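Local atomic coordinates of transmembrane oligosaccharyl transferase (Archaeoglobus fulgidus, PDB entry 3WAJ), a protein that is an archaeal oligosaccharyl transferase of the STT3/AglB family, joining an N-terminal multi-helix membrane region of the GT-C clan to a large C-terminal globular region. Residues A[703-708]-A[718-723]. Residues are numbered along the deposited sequence; the frame is centred on the assembly and turned at random.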
loop_
_atom_site.group_PDB
_atom_site.type_symbol
_atom_site.label_atom_id
_atom_site.label_comp_id
_atom_site.label_asym_id
_atom_site.label_seq_id
_atom_site.Cartn_x
_atom_site.Cartn_y
_atom_site.Cartn_z
ATOM N N ALA A 703 -0.051 -22.731 -2.701
ATOM C CA ALA A 703 0.849 -23.439 -3.606
ATOM C C ALA A 703 1.478 -24.733 -3.043
ATOM O O ALA A 703 1.472 -25.771 -3.705
ATOM C CB ALA A 703 1.944 -22.487 -4.098
ATOM N N GLU A 704 2.031 -24.653 -1.836
ATOM C CA GLU A 704 2.796 -25.759 -1.271
ATOM C C GLU A 704 1.932 -26.988 -1.068
ATOM O O GLU A 704 2.406 -28.112 -1.236
ATOM C CB GLU A 704 3.503 -25.349 0.031
ATOM C CG GLU A 704 2.554 -25.104 1.208
ATOM C CD GLU A 704 1.957 -23.676 1.276
ATOM O OE1 GLU A 704 2.287 -22.806 0.405
ATOM O OE2 GLU A 704 1.161 -23.449 2.233
ATOM N N TRP A 705 0.658 -26.781 -0.744
ATOM C CA TRP A 705 -0.261 -27.898 -0.542
ATOM C C TRP A 705 -0.830 -28.431 -1.857
ATOM O O TRP A 705 -1.134 -29.623 -1.993
ATOM C CB TRP A 705 -1.339 -27.547 0.496
ATOM C CG TRP A 705 -0.792 -27.726 1.890
ATOM C CD1 TRP A 705 -0.218 -26.767 2.684
ATOM C CD2 TRP A 705 -0.707 -28.955 2.625
ATOM N NE1 TRP A 705 0.202 -27.321 3.873
ATOM C CE2 TRP A 705 -0.083 -28.661 3.862
ATOM C CE3 TRP A 705 -1.094 -30.272 2.356
ATOM C CZ2 TRP A 705 0.160 -29.649 4.839
ATOM C CZ3 TRP A 705 -0.860 -31.251 3.321
ATOM C CH2 TRP A 705 -0.240 -30.932 4.551
ATOM N N LYS A 706 -0.944 -27.551 -2.842
ATOM C CA LYS A 706 -1.322 -27.988 -4.179
ATOM C C LYS A 706 -0.239 -28.967 -4.624
ATOM O O LYS A 706 -0.513 -30.067 -5.114
ATOM C CB LYS A 706 -1.403 -26.780 -5.116
ATOM C CG LYS A 706 -1.658 -27.119 -6.575
ATOM C CD LYS A 706 -3.082 -27.582 -6.817
ATOM C CE LYS A 706 -3.378 -27.619 -8.308
ATOM N NZ LYS A 706 -4.753 -28.103 -8.627
ATOM N N SER A 707 1.000 -28.567 -4.375
ATOM C CA SER A 707 2.179 -29.353 -4.708
ATOM C C SER A 707 2.279 -30.658 -3.893
ATOM O O SER A 707 2.548 -31.719 -4.455
ATOM C CB SER A 707 3.422 -28.474 -4.546
ATOM O OG SER A 707 4.581 -29.261 -4.461
ATOM N N TYR A 708 2.034 -30.588 -2.585
ATOM C CA TYR A 708 1.998 -31.796 -1.755
ATOM C C TYR A 708 0.979 -32.825 -2.237
ATOM O O TYR A 708 1.214 -34.019 -2.133
ATOM C CB TYR A 708 1.639 -31.465 -0.304
ATOM C CG TYR A 708 2.709 -30.770 0.490
ATOM C CD1 TYR A 708 4.044 -30.912 0.172
ATOM C CD2 TYR A 708 2.371 -29.971 1.572
ATOM C CE1 TYR A 708 5.028 -30.273 0.917
ATOM C CE2 TYR A 708 3.335 -29.324 2.314
ATOM C CZ TYR A 708 4.660 -29.474 1.988
ATOM O OH TYR A 708 5.612 -28.817 2.741
ATOM N N SER A 718 -4.388 -38.044 8.743
ATOM C CA SER A 718 -3.110 -38.469 9.329
ATOM C C SER A 718 -1.934 -38.099 8.428
ATOM O O SER A 718 -0.943 -37.502 8.880
ATOM C CB SER A 718 -3.100 -39.964 9.626
ATOM O OG SER A 718 -1.934 -40.275 10.357
ATOM N N GLN A 719 -2.065 -38.432 7.145
ATOM C CA GLN A 719 -1.023 -38.115 6.162
ATOM C C GLN A 719 -0.845 -36.600 6.048
ATOM O O GLN A 719 0.286 -36.113 6.013
ATOM C CB GLN A 719 -1.332 -38.741 4.788
ATOM C CG GLN A 719 -0.086 -38.955 3.938
ATOM C CD GLN A 719 -0.390 -39.324 2.481
ATOM O OE1 GLN A 719 -1.530 -39.230 2.029
ATOM N NE2 GLN A 719 0.641 -39.737 1.743
ATOM N N VAL A 720 -1.958 -35.861 6.008
ATOM C CA VAL A 720 -1.888 -34.403 5.970
ATOM C C VAL A 720 -1.104 -33.900 7.183
ATOM O O VAL A 720 -0.110 -33.181 7.038
ATOM C CB VAL A 720 -3.283 -33.741 5.926
ATOM C CG1 VAL A 720 -3.183 -32.268 6.323
ATOM C CG2 VAL A 720 -3.915 -33.883 4.528
ATOM N N LEU A 721 -1.529 -34.313 8.374
ATOM C CA LEU A 721 -0.877 -33.873 9.611
ATOM C C LEU A 721 0.610 -34.254 9.698
ATOM O O LEU A 721 1.447 -33.425 10.046
ATOM C CB LEU A 721 -1.628 -34.413 10.829
ATOM C CG LEU A 721 -0.973 -34.072 12.163
ATOM C CD1 LEU A 721 -1.027 -32.569 12.417
ATOM C CD2 LEU A 721 -1.601 -34.867 13.311
ATOM N N GLN A 722 0.951 -35.493 9.367
ATOM C CA GLN A 722 2.357 -35.901 9.405
ATOM C C GLN A 722 3.218 -35.134 8.424
ATOM O O GLN A 722 4.386 -34.872 8.692
ATOM C CB GLN A 722 2.504 -37.414 9.171
ATOM C CG GLN A 722 1.744 -38.272 10.173
ATOM C CD GLN A 722 1.864 -37.765 11.616
ATOM O OE1 GLN A 722 2.927 -37.280 12.052
ATOM N NE2 GLN A 722 0.774 -37.893 12.366
ATOM N N THR A 723 2.641 -34.791 7.276
ATOM C CA THR A 723 3.313 -33.919 6.319
ATOM C C THR A 723 3.560 -32.523 6.913
ATOM O O THR A 723 4.684 -31.998 6.884
ATOM C CB THR A 723 2.491 -33.795 5.038
ATOM O OG1 THR A 723 2.399 -35.090 4.414
ATOM C CG2 THR A 723 3.132 -32.792 4.083
#
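The indole of W705 reaches V720 and T723, and the phenol ring of Y708 meets T723; together they illustrate how aromatic side chains join helices whose backbones stand well apart. T723 brings a methyl group over one face of Y708: CG2 lies 3.9 Å from the centroid of the Y708 ring and 15° off its normal, a CH-pi contact displaced toward the rim. The same methyl also approaches the indole, with T723 CG2 3.9 Å from W705 CH2. The benzo end of W705 does the rest. Its CH2 packs against V720 CG1 at 3.7 Å, while the carbonyl oxygen V720 O comes up to the ring edge near its plane, 3.4 Å from W705 CH2, where the weakly positive C-H rim would suit the oxygen's partial negative charge. In the C-terminal globular region, the short helix 703-708 follows strand 693-698, an outermost strand of a mixed sheet, and an irregular loop then leads into helix 717-732. The axes of the two short segments approach no closer than 12.4 Å and their N-to-C directions differ by 126°, so the rings span a gap too wide for close backbone packing. Within 703-708 the aromatics brace each other, the edge of Y708 at CD2 being turned onto a face of W705. E704 O lies over the face of Y708 opposite T723 CG2, so both faces of that ring have a neighbour. T723 is held from behind: its OG1, beside the backbone N (chi1 -63°), turns back to bond Q719 O at 2.8 Å, which leaves CG2 anti to that N and directed at the rings. Q719 O also accepts from T723 N, the two donors arriving from opposite faces of its plane. Farther out, W705 NE1 hydrogen-bonds T742 OG1, and V745 of helix 740-755 touches both W705 and V720. Y708 OH is hydrogen-bonded to E727 OE2, a second tie to helix 717-732.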